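PDB 2Z73: rhodopsin from Todarodes pacificus, which detects light through bound 11-cis retinal, whose isomerization to the all-trans form drives a conformational change that activates G-proteins and, through them, phospholipase C in low-light vision. Local coordinates for residues A[73-78]-A[123-128]; A[134-139]-A[254-259]; A[178-183]-A[188-193]. All coordinates share one frame; numbering follows the deposited sequence.

Contact 1 (A[73-78]-A[123-128]); sequences IINLAF and IMTMAM. With BOG (octyl beta-D-glucopyranoside), chain C.
Leu76 and Thr125 mark the closest backbone pass of two nearly antiparallel transmembrane helices, with axes 9.3 Å apart in these turns and an angle of 173° between their directions. From Leu76 CA to Thr125 CA is 6.1 Å. The threonine does most of the touching. Its methyl CG2 stands anti to the backbone N, reaches out from helix 104-138 and lies against Leu76 on helix 70-87, with Thr125 CG2 4.0 Å from Leu76 CB. The hydroxyl OG1 is anti to the carbonyl carbon (chi1 -63°), beside its own backbone N, where it hydrogen-bonds to Met121 O one turn earlier. Asn75 comes in next to the leucine. Its CG swings anti to the backbone N (chi1 -177°), which carries the amide across the gap so that Asn75 ND2 stands 2.7 Å from Thr125 OG1. This bond is weak: the N-H points well off the oxygen. The amide also brushes the methyl, Asn75 ND2 lying 3.6 Å from Thr125 CG2. On the other flank the contact turns apolar, as Leu76 CD1 rests 4.2 Å from Met126 CG, the methionine then running on to pack against Ile266, Val267 and Phe270 of helix 246-286. The far side of the amide is held as well, because Asn75 OD1 accepts from Trp160 NE1 on helix 149-167. Asparagine, threonine and tryptophan thus join three helices, an arrangement familiar in rhodopsin-family receptors. The chemistry is that of a small polar cluster buried among apolar side chains: the threonine hydroxyl has its main partner in its own helix, while the amide, gripped through its oxygen by the indole, adds the weaker link between helices 70-87 and 104-138.

Contact 2 (A[134-139]-A[254-259]); sequences YNVIGR and NAEMRL. With BOG (octyl beta-D-glucopyranoside), chain C.
Glu256 lies across Val136 at about a right angle, and Ile137 meets the base of the same glutamate obliquely, so one acidic side chain receives two branched aliphatic ones. The valine uses CG2, the branch anti to its backbone N. That methyl sits against the lower chain and the carboxylate carbon, with Val136 CG2 3.6 Å from Glu256 CD and 3.7 Å from Glu256 CG. Ile137 comes in closer to the helix backbone: its terminal methyl CD1 ends 3.3 Å from Glu256 CB and 4.1 Å from Met257 N. The glutamate chain is bent at its middle (chi2 -65°), which folds the carboxylate back over the valine instead of letting it run straight out from the helix. Both carboxylate oxygens are engaged by basic groups outside these segments: OE2 in a salt bridge with Arg133, OE1 in one with Lys146. Arg133 precedes Tyr134 in the (D/E)RY motif, and its pairing with a glutamate of the sixth transmembrane helix is the ionic lock associated with the inactive state of rhodopsin-family receptors. The aliphatic packing presses on the stem of that glutamate, while the two cations would be expected to stabilise its negative charge. A detergent molecule lies beside the carboxylate, octyl glucoside O5 3.5 Å from Glu256 OE1, its tail running past Leu259 toward helix 70-87. The helix axes cross at -121°, 9.8 Å apart, with Ile137 and Met257 the closest pair by CA atoms at 7.0 Å. Helix 104-138 is ending here in a wider pi-type turn, on the cytoplasmic side, and helix 246-286 runs past it. Helix 195-224 closes the neighbouring flank, where Ile223 touches Ile137 and Cys219 and Asn222 touch Tyr134.

Contact 3 (A[178-183]-A[188-193]); sequences TLEGVL and FDYISR. With RET (retinal), chain D.
Glu180 and Tyr190 both place CG between their own backbone N and carbonyl carbon (chi1 76° and 47°), and these unusual turns bring carboxylate and phenol together; the side chains cross at about a right angle, with carboxylate and ring planes 44° apart. Tyr190 OH donates to Glu180 OE1 over 2.7 Å and meets the anti lone pair of that oxygen, the one facing away from OE2. OE1 stands at the ring edge, in its plane, and is also 3.2 Å from Tyr190 CE1. Tyr277 OH bonds to this same oxygen, while OE2 is held by Asn185 ND2. The setting is the second extracellular loop, whose two-stranded antiparallel hairpin, 177-179 with 186-188, plugs the retinal pocket in opsins; a type II' turn from Glu180 to Leu183 follows the first strand. Glu180 OE2 comes within 4.7 Å of retinal C15, consistent with the counterion role assigned to the loop glutamate of invertebrate opsins. Phe188 reaches the chromophore from the second strand, its CD2 lying 3.6 Å from retinal C19. Beyond it, Asp189 OD1 accepts from Ile191 N, an Asx turn, and also from Ser192 N, which extends it to an Asx motif; both come from the same face of the carboxylate, and OD2 takes the Ser192 hydroxyl.

The three contacts are strung along the helix bundle from its cytoplasmic end to its extracellular loop. Contact 1 and contact 2 share helix 104-138, with centres 17 Å apart and nearest atoms about 6 Å apart; one octyl glucoside spans them, its alkyl chain passing Leu259 and reaching Ile73. Contact 3 lies at the opposite end, its centre 27 Å from that of contact 1 and 42 Å from that of contact 2. Only contact 3 touches the retinal; in contact 1 the side chain of Met126 is about 10 Å from it. Contact 1 thus occupies the membrane core between the chromophore pocket and the cytoplasmic salt bridges around contact 2.

Contact 1 (A[73-78]-A[123-128])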
loop_
_atom_site.group_PDB
_atom_site.type_symbol
_atom_site.label_atom_id
_atom_site.label_comp_id
_atom_site.label_asym_id
_atom_site.label_seq_id
_atom_site.Cartn_x
_atom_site.Cartn_y
_atom_site.Cartn_z
ATOM N N ILE A 73 -5.274 8.636 -2.818
ATOM C CA ILE A 73 -6.049 7.456 -2.439
ATOM C C ILE A 73 -6.379 6.627 -3.677
ATOM O O ILE A 73 -6.272 5.400 -3.672
ATOM C CB ILE A 73 -7.382 7.838 -1.734
ATOM C CG1 ILE A 73 -7.118 8.233 -0.279
ATOM C CG2 ILE A 73 -8.358 6.663 -1.765
ATOM C CD1 ILE A 73 -8.372 8.669 0.480
ATOM N N ILE A 74 -6.778 7.312 -4.740
ATOM C CA ILE A 74 -7.112 6.632 -5.970
ATOM C C ILE A 74 -5.864 5.953 -6.516
ATOM O O ILE A 74 -5.886 4.771 -6.866
ATOM C CB ILE A 74 -7.712 7.629 -7.003
ATOM C CG1 ILE A 74 -9.103 8.072 -6.523
ATOM C CG2 ILE A 74 -7.823 6.982 -8.386
ATOM C CD1 ILE A 74 -9.716 9.197 -7.316
ATOM N N ASN A 75 -4.769 6.706 -6.572
ATOM C CA ASN A 75 -3.505 6.183 -7.075
ATOM C C ASN A 75 -3.109 4.920 -6.303
ATOM O O ASN A 75 -2.638 3.941 -6.894
ATOM C CB ASN A 75 -2.405 7.245 -6.953
ATOM C CG ASN A 75 -1.084 6.773 -7.529
ATOM O OD1 ASN A 75 -0.948 6.603 -8.742
ATOM N ND2 ASN A 75 -0.106 6.548 -6.664
ATOM N N LEU A 76 -3.306 4.957 -4.985
ATOM C CA LEU A 76 -2.989 3.827 -4.116
ATOM C C LEU A 76 -3.865 2.624 -4.493
ATOM O O LEU A 76 -3.389 1.491 -4.580
ATOM C CB LEU A 76 -3.263 4.201 -2.660
ATOM C CG LEU A 76 -2.360 3.670 -1.551
ATOM C CD1 LEU A 76 -3.083 3.818 -0.221
ATOM C CD2 LEU A 76 -1.999 2.209 -1.785
ATOM N N ALA A 77 -5.153 2.878 -4.712
ATOM C CA ALA A 77 -6.082 1.820 -5.070
ATOM C C ALA A 77 -5.751 1.215 -6.431
ATOM O O ALA A 77 -5.921 0.013 -6.627
ATOM C CB ALA A 77 -7.502 2.346 -5.063
ATOM N N PHE A 78 -5.296 2.037 -7.372
ATOM C CA PHE A 78 -4.949 1.529 -8.701
ATOM C C PHE A 78 -3.748 0.608 -8.513
ATOM O O PHE A 78 -3.665 -0.473 -9.103
ATOM C CB PHE A 78 -4.557 2.672 -9.645
ATOM C CG PHE A 78 -4.186 2.214 -11.028
ATOM C CD1 PHE A 78 -5.093 2.301 -12.072
ATOM C CD2 PHE A 78 -2.940 1.645 -11.275
ATOM C CE1 PHE A 78 -4.772 1.827 -13.338
ATOM C CE2 PHE A 78 -2.612 1.166 -12.545
ATOM C CZ PHE A 78 -3.527 1.256 -13.572
ATOM N N ILE A 123 3.720 2.464 -0.913
ATOM C CA ILE A 123 4.320 3.191 0.210
ATOM C C ILE A 123 4.661 4.623 -0.172
ATOM O O ILE A 123 4.461 5.544 0.620
ATOM C CB ILE A 123 5.621 2.551 0.718
ATOM C CG1 ILE A 123 6.076 1.457 -0.246
ATOM C CG2 ILE A 123 5.432 2.057 2.143
ATOM C CD1 ILE A 123 7.464 0.942 0.027
ATOM N N MET A 124 5.183 4.821 -1.376
ATOM C CA MET A 124 5.534 6.176 -1.794
ATOM C C MET A 124 4.265 7.023 -1.925
ATOM O O MET A 124 4.283 8.234 -1.666
ATOM C CB MET A 124 6.300 6.162 -3.114
ATOM C CG MET A 124 6.943 7.490 -3.436
ATOM S SD MET A 124 7.845 8.186 -2.025
ATOM C CE MET A 124 9.420 7.392 -2.172
ATOM N N THR A 125 3.164 6.389 -2.325
ATOM C CA THR A 125 1.915 7.117 -2.446
ATOM C C THR A 125 1.539 7.490 -1.026
ATOM O O THR A 125 1.132 8.618 -0.764
ATOM C CB THR A 125 0.778 6.264 -3.054
ATOM O OG1 THR A 125 1.118 5.890 -4.387
ATOM C CG2 THR A 125 -0.520 7.054 -3.086
ATOM N N MET A 126 1.677 6.536 -0.109
ATOM C CA MET A 126 1.362 6.804 1.287
ATOM C C MET A 126 2.248 7.958 1.760
ATOM O O MET A 126 1.804 8.821 2.515
ATOM C CB MET A 126 1.574 5.554 2.148
ATOM C CG MET A 126 0.445 4.536 2.028
ATOM S SD MET A 126 0.651 3.054 3.059
ATOM C CE MET A 126 0.201 1.741 1.915
ATOM N N ALA A 127 3.492 7.987 1.287
ATOM C CA ALA A 127 4.403 9.061 1.660
ATOM C C ALA A 127 3.778 10.403 1.251
ATOM O O ALA A 127 3.716 11.335 2.056
ATOM C CB ALA A 127 5.750 8.872 0.970
ATOM N N MET A 128 3.314 10.496 0.003
ATOM C CA MET A 128 2.688 11.719 -0.486
ATOM C C MET A 128 1.468 12.053 0.365
ATOM O O MET A 128 1.122 13.227 0.556
ATOM C CB MET A 128 2.235 11.564 -1.937
ATOM C CG MET A 128 3.340 11.246 -2.909
ATOM S SD MET A 128 4.713 12.389 -2.729
ATOM C CE MET A 128 6.069 11.233 -2.708
HETATM C C1 BOG C . -10.522 16.518 2.906
HETATM O O1 BOG C . -9.406 15.839 3.292
HETATM C C2 BOG C . -11.455 16.189 4.043
HETATM O O2 BOG C . -11.725 14.741 4.178
HETATM C C3 BOG C . -12.650 16.932 3.647
HETATM O O3 BOG C . -13.508 16.652 4.693
HETATM C C4 BOG C . -12.307 18.471 3.502
HETATM O O4 BOG C . -13.441 19.188 3.129
HETATM C C5 BOG C . -11.382 18.735 2.391
HETATM O O5 BOG C . -10.233 17.996 2.788
HETATM C C6 BOG C . -11.024 20.275 2.251
HETATM O O6 BOG C . -10.075 20.467 1.071
HETATM C "C1'" BOG C . -8.991 15.330 2.056
HETATM C "C2'" BOG C . -7.643 14.910 2.371
HETATM C "C3'" BOG C . -7.672 13.471 1.986
HETATM C "C4'" BOG C . -6.849 12.911 3.000
HETATM C "C5'" BOG C . -6.543 11.551 2.496
HETATM C "C6'" BOG C . -6.345 10.842 3.721
HETATM C "C7'" BOG C . -6.114 9.472 3.227
HETATM C "C8'" BOG C . -6.557 8.696 4.340
#

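Contact 2 (A[134-139]-A[254-259])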
loop_
_atom_site.group_PDB
_atom_site.type_symbol
_atom_site.label_atom_id
_atom_site.label_comp_id
_atom_site.label_asym_id
_atom_site.label_seq_id
_atom_site.Cartn_x
_atom_site.Cartn_y
_atom_site.Cartn_z
ATOM N N TYR A 134 0.730 16.385 6.865
ATOM C CA TYR A 134 1.600 17.330 7.549
ATOM C C TYR A 134 1.264 18.780 7.210
ATOM O O TYR A 134 1.411 19.658 8.054
ATOM C CB TYR A 134 3.064 17.064 7.196
ATOM C CG TYR A 134 3.986 18.220 7.524
ATOM C CD1 TYR A 134 4.558 18.995 6.514
ATOM C CD2 TYR A 134 4.279 18.543 8.846
ATOM C CE1 TYR A 134 5.400 20.060 6.818
ATOM C CE2 TYR A 134 5.114 19.601 9.160
ATOM C CZ TYR A 134 5.671 20.356 8.142
ATOM O OH TYR A 134 6.497 21.413 8.461
ATOM N N ASN A 135 0.832 19.034 5.977
ATOM C CA ASN A 135 0.493 20.397 5.569
ATOM C C ASN A 135 -0.838 20.879 6.148
ATOM O O ASN A 135 -1.031 22.072 6.375
ATOM C CB ASN A 135 0.439 20.516 4.046
ATOM C CG ASN A 135 1.806 20.688 3.424
ATOM O OD1 ASN A 135 2.581 21.549 3.840
ATOM N ND2 ASN A 135 2.106 19.877 2.412
ATOM N N VAL A 136 -1.757 19.951 6.376
ATOM C CA VAL A 136 -3.051 20.323 6.912
ATOM C C VAL A 136 -3.116 20.188 8.432
ATOM O O VAL A 136 -3.797 20.971 9.091
ATOM C CB VAL A 136 -4.195 19.477 6.268
ATOM C CG1 VAL A 136 -3.936 17.998 6.465
ATOM C CG2 VAL A 136 -5.536 19.855 6.881
ATOM N N ILE A 137 -2.400 19.212 8.985
ATOM C CA ILE A 137 -2.395 18.983 10.427
ATOM C C ILE A 137 -1.037 19.181 11.087
ATOM O O ILE A 137 -0.965 19.613 12.226
ATOM C CB ILE A 137 -2.867 17.556 10.779
ATOM C CG1 ILE A 137 -4.323 17.360 10.360
ATOM C CG2 ILE A 137 -2.727 17.316 12.274
ATOM C CD1 ILE A 137 -5.297 18.246 11.117
ATOM N N GLY A 138 0.035 18.851 10.380
ATOM C CA GLY A 138 1.367 18.985 10.940
ATOM C C GLY A 138 1.831 20.406 11.191
ATOM O O GLY A 138 2.518 20.673 12.177
ATOM N N ARG A 139 1.456 21.318 10.299
ATOM C CA ARG A 139 1.836 22.727 10.414
ATOM C C ARG A 139 0.838 23.489 11.290
ATOM O O ARG A 139 -0.209 22.956 11.653
ATOM C CB ARG A 139 1.906 23.353 9.017
ATOM C CG ARG A 139 2.641 22.476 8.017
ATOM C CD ARG A 139 2.723 23.076 6.625
ATOM N NE ARG A 139 3.714 24.139 6.542
ATOM C CZ ARG A 139 4.335 24.487 5.420
ATOM N NH1 ARG A 139 4.068 23.848 4.288
ATOM N NH2 ARG A 139 5.221 25.476 5.423
ATOM N N ASN A 254 -10.730 17.763 13.698
ATOM C CA ASN A 254 -11.094 16.399 14.067
ATOM C C ASN A 254 -11.167 15.557 12.801
ATOM O O ASN A 254 -10.581 14.475 12.715
ATOM C CB ASN A 254 -12.461 16.363 14.754
ATOM C CG ASN A 254 -12.410 16.821 16.197
ATOM O OD1 ASN A 254 -12.165 17.986 16.484
ATOM N ND2 ASN A 254 -12.642 15.889 17.120
ATOM N N ALA A 255 -11.906 16.073 11.825
ATOM C CA ALA A 255 -12.091 15.409 10.545
ATOM C C ALA A 255 -10.744 15.084 9.904
ATOM O O ALA A 255 -10.511 13.958 9.476
ATOM C CB ALA A 255 -12.916 16.292 9.624
ATOM N N GLU A 256 -9.860 16.071 9.843
ATOM C CA GLU A 256 -8.543 15.867 9.258
ATOM C C GLU A 256 -7.736 14.867 10.085
ATOM O O GLU A 256 -7.087 13.968 9.541
ATOM C CB GLU A 256 -7.792 17.198 9.185
ATOM C CG GLU A 256 -8.499 18.257 8.355
ATOM C CD GLU A 256 -8.596 17.886 6.886
ATOM O OE1 GLU A 256 -9.340 18.569 6.156
ATOM O OE2 GLU A 256 -7.924 16.920 6.461
ATOM N N MET A 257 -7.787 15.032 11.404
ATOM C CA MET A 257 -7.064 14.159 12.314
ATOM C C MET A 257 -7.456 12.714 12.067
ATOM O O MET A 257 -6.602 11.830 12.008
ATOM C CB MET A 257 -7.370 14.533 13.766
ATOM C CG MET A 257 -6.576 13.744 14.811
ATOM S SD MET A 257 -4.779 13.981 14.708
ATOM C CE MET A 257 -4.221 12.313 14.536
ATOM N N ARG A 258 -8.754 12.473 11.915
ATOM C CA ARG A 258 -9.235 11.116 11.678
ATOM C C ARG A 258 -8.601 10.506 10.428
ATOM O O ARG A 258 -8.196 9.341 10.439
ATOM C CB ARG A 258 -10.757 11.088 11.535
ATOM C CG ARG A 258 -11.298 9.671 11.564
ATOM C CD ARG A 258 -12.799 9.607 11.381
ATOM N NE ARG A 258 -13.288 8.239 11.524
ATOM C CZ ARG A 258 -13.690 7.700 12.670
ATOM N NH1 ARG A 258 -14.109 6.440 12.699
ATOM N NH2 ARG A 258 -13.695 8.420 13.783
ATOM N N LEU A 259 -8.527 11.293 9.357
ATOM C CA LEU A 259 -7.943 10.825 8.114
ATOM C C LEU A 259 -6.453 10.550 8.307
ATOM O O LEU A 259 -5.914 9.576 7.767
ATOM C CB LEU A 259 -8.136 11.862 6.996
ATOM C CG LEU A 259 -9.422 11.910 6.150
ATOM C CD1 LEU A 259 -9.671 10.542 5.537
ATOM C CD2 LEU A 259 -10.611 12.332 6.991
HETATM C C1 BOG C . -10.522 16.518 2.906
HETATM O O1 BOG C . -9.406 15.839 3.292
HETATM C C2 BOG C . -11.455 16.189 4.043
HETATM O O2 BOG C . -11.725 14.741 4.178
HETATM C C3 BOG C . -12.650 16.932 3.647
HETATM O O3 BOG C . -13.508 16.652 4.693
HETATM C C4 BOG C . -12.307 18.471 3.502
HETATM O O4 BOG C . -13.441 19.188 3.129
HETATM C C5 BOG C . -11.382 18.735 2.391
HETATM O O5 BOG C . -10.233 17.996 2.788
HETATM C C6 BOG C . -11.024 20.275 2.251
HETATM O O6 BOG C . -10.075 20.467 1.071
HETATM C "C1'" BOG C . -8.991 15.330 2.056
HETATM C "C2'" BOG C . -7.643 14.910 2.371
HETATM C "C3'" BOG C . -7.672 13.471 1.986
HETATM C "C4'" BOG C . -6.849 12.911 3.000
HETATM C "C5'" BOG C . -6.543 11.551 2.496
HETATM C "C6'" BOG C . -6.345 10.842 3.721
HETATM C "C7'" BOG C . -6.114 9.472 3.227
HETATM C "C8'" BOG C . -6.557 8.696 4.340
#

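Contact 3 (A[178-183]-A[188-193])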
loop_
_atom_site.group_PDB
_atom_site.type_symbol
_atom_site.label_atom_id
_atom_site.label_comp_id
_atom_site.label_asym_id
_atom_site.label_seq_id
_atom_site.Cartn_x
_atom_site.Cartn_y
_atom_site.Cartn_z
ATOM N N THR A 178 13.015 -13.895 -10.854
ATOM C CA THR A 178 12.918 -15.310 -11.131
ATOM C C THR A 178 11.994 -15.979 -10.128
ATOM O O THR A 178 11.355 -15.298 -9.323
ATOM C CB THR A 178 14.335 -15.945 -11.081
ATOM O OG1 THR A 178 14.233 -17.365 -11.212
ATOM C CG2 THR A 178 15.031 -15.594 -9.782
ATOM N N LEU A 179 11.909 -17.304 -10.185
ATOM C CA LEU A 179 11.053 -18.049 -9.268
ATOM C C LEU A 179 11.631 -18.098 -7.842
ATOM O O LEU A 179 12.831 -17.934 -7.635
ATOM C CB LEU A 179 10.868 -19.469 -9.795
ATOM C CG LEU A 179 10.406 -19.573 -11.254
ATOM C CD1 LEU A 179 10.889 -20.901 -11.840
ATOM C CD2 LEU A 179 8.882 -19.436 -11.357
ATOM N N GLU A 180 10.760 -18.310 -6.862
ATOM C CA GLU A 180 11.178 -18.408 -5.472
ATOM C C GLU A 180 10.336 -19.483 -4.790
ATOM O O GLU A 180 9.423 -20.042 -5.400
ATOM C CB GLU A 180 11.006 -17.061 -4.746
ATOM C CG GLU A 180 9.575 -16.700 -4.364
ATOM C CD GLU A 180 9.500 -15.377 -3.635
ATOM O OE1 GLU A 180 10.435 -15.086 -2.865
ATOM O OE2 GLU A 180 8.505 -14.630 -3.821
ATOM N N GLY A 181 10.663 -19.778 -3.534
ATOM C CA GLY A 181 9.924 -20.771 -2.778
ATOM C C GLY A 181 9.492 -22.018 -3.522
ATOM O O GLY A 181 10.329 -22.763 -4.029
ATOM N N VAL A 182 8.188 -22.259 -3.584
ATOM C CA VAL A 182 7.676 -23.444 -4.259
ATOM C C VAL A 182 7.691 -23.305 -5.779
ATOM O O VAL A 182 7.193 -24.173 -6.498
ATOM C CB VAL A 182 6.261 -23.777 -3.796
ATOM C CG1 VAL A 182 6.277 -24.158 -2.326
ATOM C CG2 VAL A 182 5.353 -22.589 -4.025
ATOM N N LEU A 183 8.248 -22.193 -6.259
ATOM C CA LEU A 183 8.381 -21.962 -7.687
ATOM C C LEU A 183 7.086 -21.761 -8.475
ATOM O O LEU A 183 6.969 -22.246 -9.590
ATOM C CB LEU A 183 9.155 -23.131 -8.284
ATOM C CG LEU A 183 10.387 -23.497 -7.459
ATOM C CD1 LEU A 183 11.110 -24.679 -8.091
ATOM C CD2 LEU A 183 11.312 -22.287 -7.368
ATOM N N PHE A 188 12.202 -10.812 -7.145
ATOM C CA PHE A 188 13.580 -10.484 -7.499
ATOM C C PHE A 188 14.515 -11.536 -6.921
ATOM O O PHE A 188 14.109 -12.361 -6.104
ATOM C CB PHE A 188 13.953 -9.091 -6.996
ATOM C CG PHE A 188 13.850 -8.922 -5.504
ATOM C CD1 PHE A 188 14.999 -8.834 -4.719
ATOM C CD2 PHE A 188 12.614 -8.824 -4.887
ATOM C CE1 PHE A 188 14.919 -8.650 -3.336
ATOM C CE2 PHE A 188 12.519 -8.640 -3.506
ATOM C CZ PHE A 188 13.679 -8.553 -2.730
ATOM N N ASP A 189 15.768 -11.520 -7.352
ATOM C CA ASP A 189 16.755 -12.487 -6.872
ATOM C C ASP A 189 17.479 -11.978 -5.618
ATOM O O ASP A 189 18.316 -11.074 -5.691
ATOM C CB ASP A 189 17.760 -12.776 -7.987
ATOM C CG ASP A 189 18.659 -13.942 -7.672
ATOM O OD1 ASP A 189 18.502 -14.550 -6.593
ATOM O OD2 ASP A 189 19.525 -14.248 -8.515
ATOM N N TYR A 190 17.139 -12.560 -4.469
ATOM C CA TYR A 190 17.750 -12.175 -3.195
ATOM C C TYR A 190 18.740 -13.240 -2.742
ATOM O O TYR A 190 19.273 -13.182 -1.637
ATOM C CB TYR A 190 16.672 -11.969 -2.122
ATOM C CG TYR A 190 15.631 -13.070 -2.061
ATOM C CD1 TYR A 190 14.296 -12.816 -2.385
ATOM C CD2 TYR A 190 15.981 -14.368 -1.695
ATOM C CE1 TYR A 190 13.336 -13.826 -2.348
ATOM C CE2 TYR A 190 15.031 -15.387 -1.658
ATOM C CZ TYR A 190 13.707 -15.107 -1.986
ATOM O OH TYR A 190 12.767 -16.113 -1.971
ATOM N N ILE A 191 18.984 -14.210 -3.613
ATOM C CA ILE A 191 19.915 -15.285 -3.309
ATOM C C ILE A 191 21.316 -14.989 -3.873
ATOM O O ILE A 191 22.295 -14.952 -3.129
ATOM C CB ILE A 191 19.390 -16.610 -3.870
ATOM C CG1 ILE A 191 18.071 -16.968 -3.173
ATOM C CG2 ILE A 191 20.419 -17.690 -3.683
ATOM C CD1 ILE A 191 17.385 -18.199 -3.748
ATOM N N SER A 192 21.405 -14.775 -5.182
ATOM C CA SER A 192 22.679 -14.460 -5.821
ATOM C C SER A 192 23.355 -13.313 -5.081
ATOM O O SER A 192 22.717 -12.309 -4.772
ATOM C CB SER A 192 22.455 -14.062 -7.278
ATOM O OG SER A 192 22.034 -15.178 -8.041
ATOM N N ARG A 193 24.651 -13.457 -4.813
ATOM C CA ARG A 193 25.386 -12.439 -4.072
ATOM C C ARG A 193 26.454 -11.656 -4.824
ATOM O O ARG A 193 27.368 -11.105 -4.205
ATOM C CB ARG A 193 26.002 -13.065 -2.833
ATOM C CG ARG A 193 24.989 -13.761 -1.967
ATOM C CD ARG A 193 25.576 -14.126 -0.635
ATOM N NE ARG A 193 24.581 -14.699 0.264
ATOM C CZ ARG A 193 24.838 -15.042 1.518
ATOM N NH1 ARG A 193 23.886 -15.555 2.275
ATOM N NH2 ARG A 193 26.051 -14.864 2.013
HETATM C C1 RET D . 11.372 -4.945 -0.226
HETATM C C2 RET D . 11.111 -4.448 1.225
HETATM C C3 RET D . 9.651 -4.261 1.602
HETATM C C4 RET D . 8.878 -3.408 0.582
HETATM C C5 RET D . 9.120 -3.844 -0.863
HETATM C C6 RET D . 10.236 -4.542 -1.252
HETATM C C7 RET D . 10.461 -4.984 -2.691
HETATM C C8 RET D . 9.742 -6.003 -3.335
HETATM C C9 RET D . 9.769 -6.508 -4.715
HETATM C C10 RET D . 8.889 -7.494 -4.930
HETATM C C11 RET D . 8.541 -8.220 -6.132
HETATM C C12 RET D . 7.623 -9.224 -6.273
HETATM C C13 RET D . 6.762 -10.025 -5.319
HETATM C C14 RET D . 5.856 -10.925 -5.809
HETATM C C15 RET D . 4.998 -11.753 -4.952
HETATM C C16 RET D . 12.729 -4.420 -0.696
HETATM C C17 RET D . 11.536 -6.496 -0.113
HETATM C C18 RET D . 7.974 -3.399 -1.733
HETATM C C19 RET D . 10.696 -5.895 -5.746
HETATM C C20 RET D . 6.971 -9.771 -3.810
#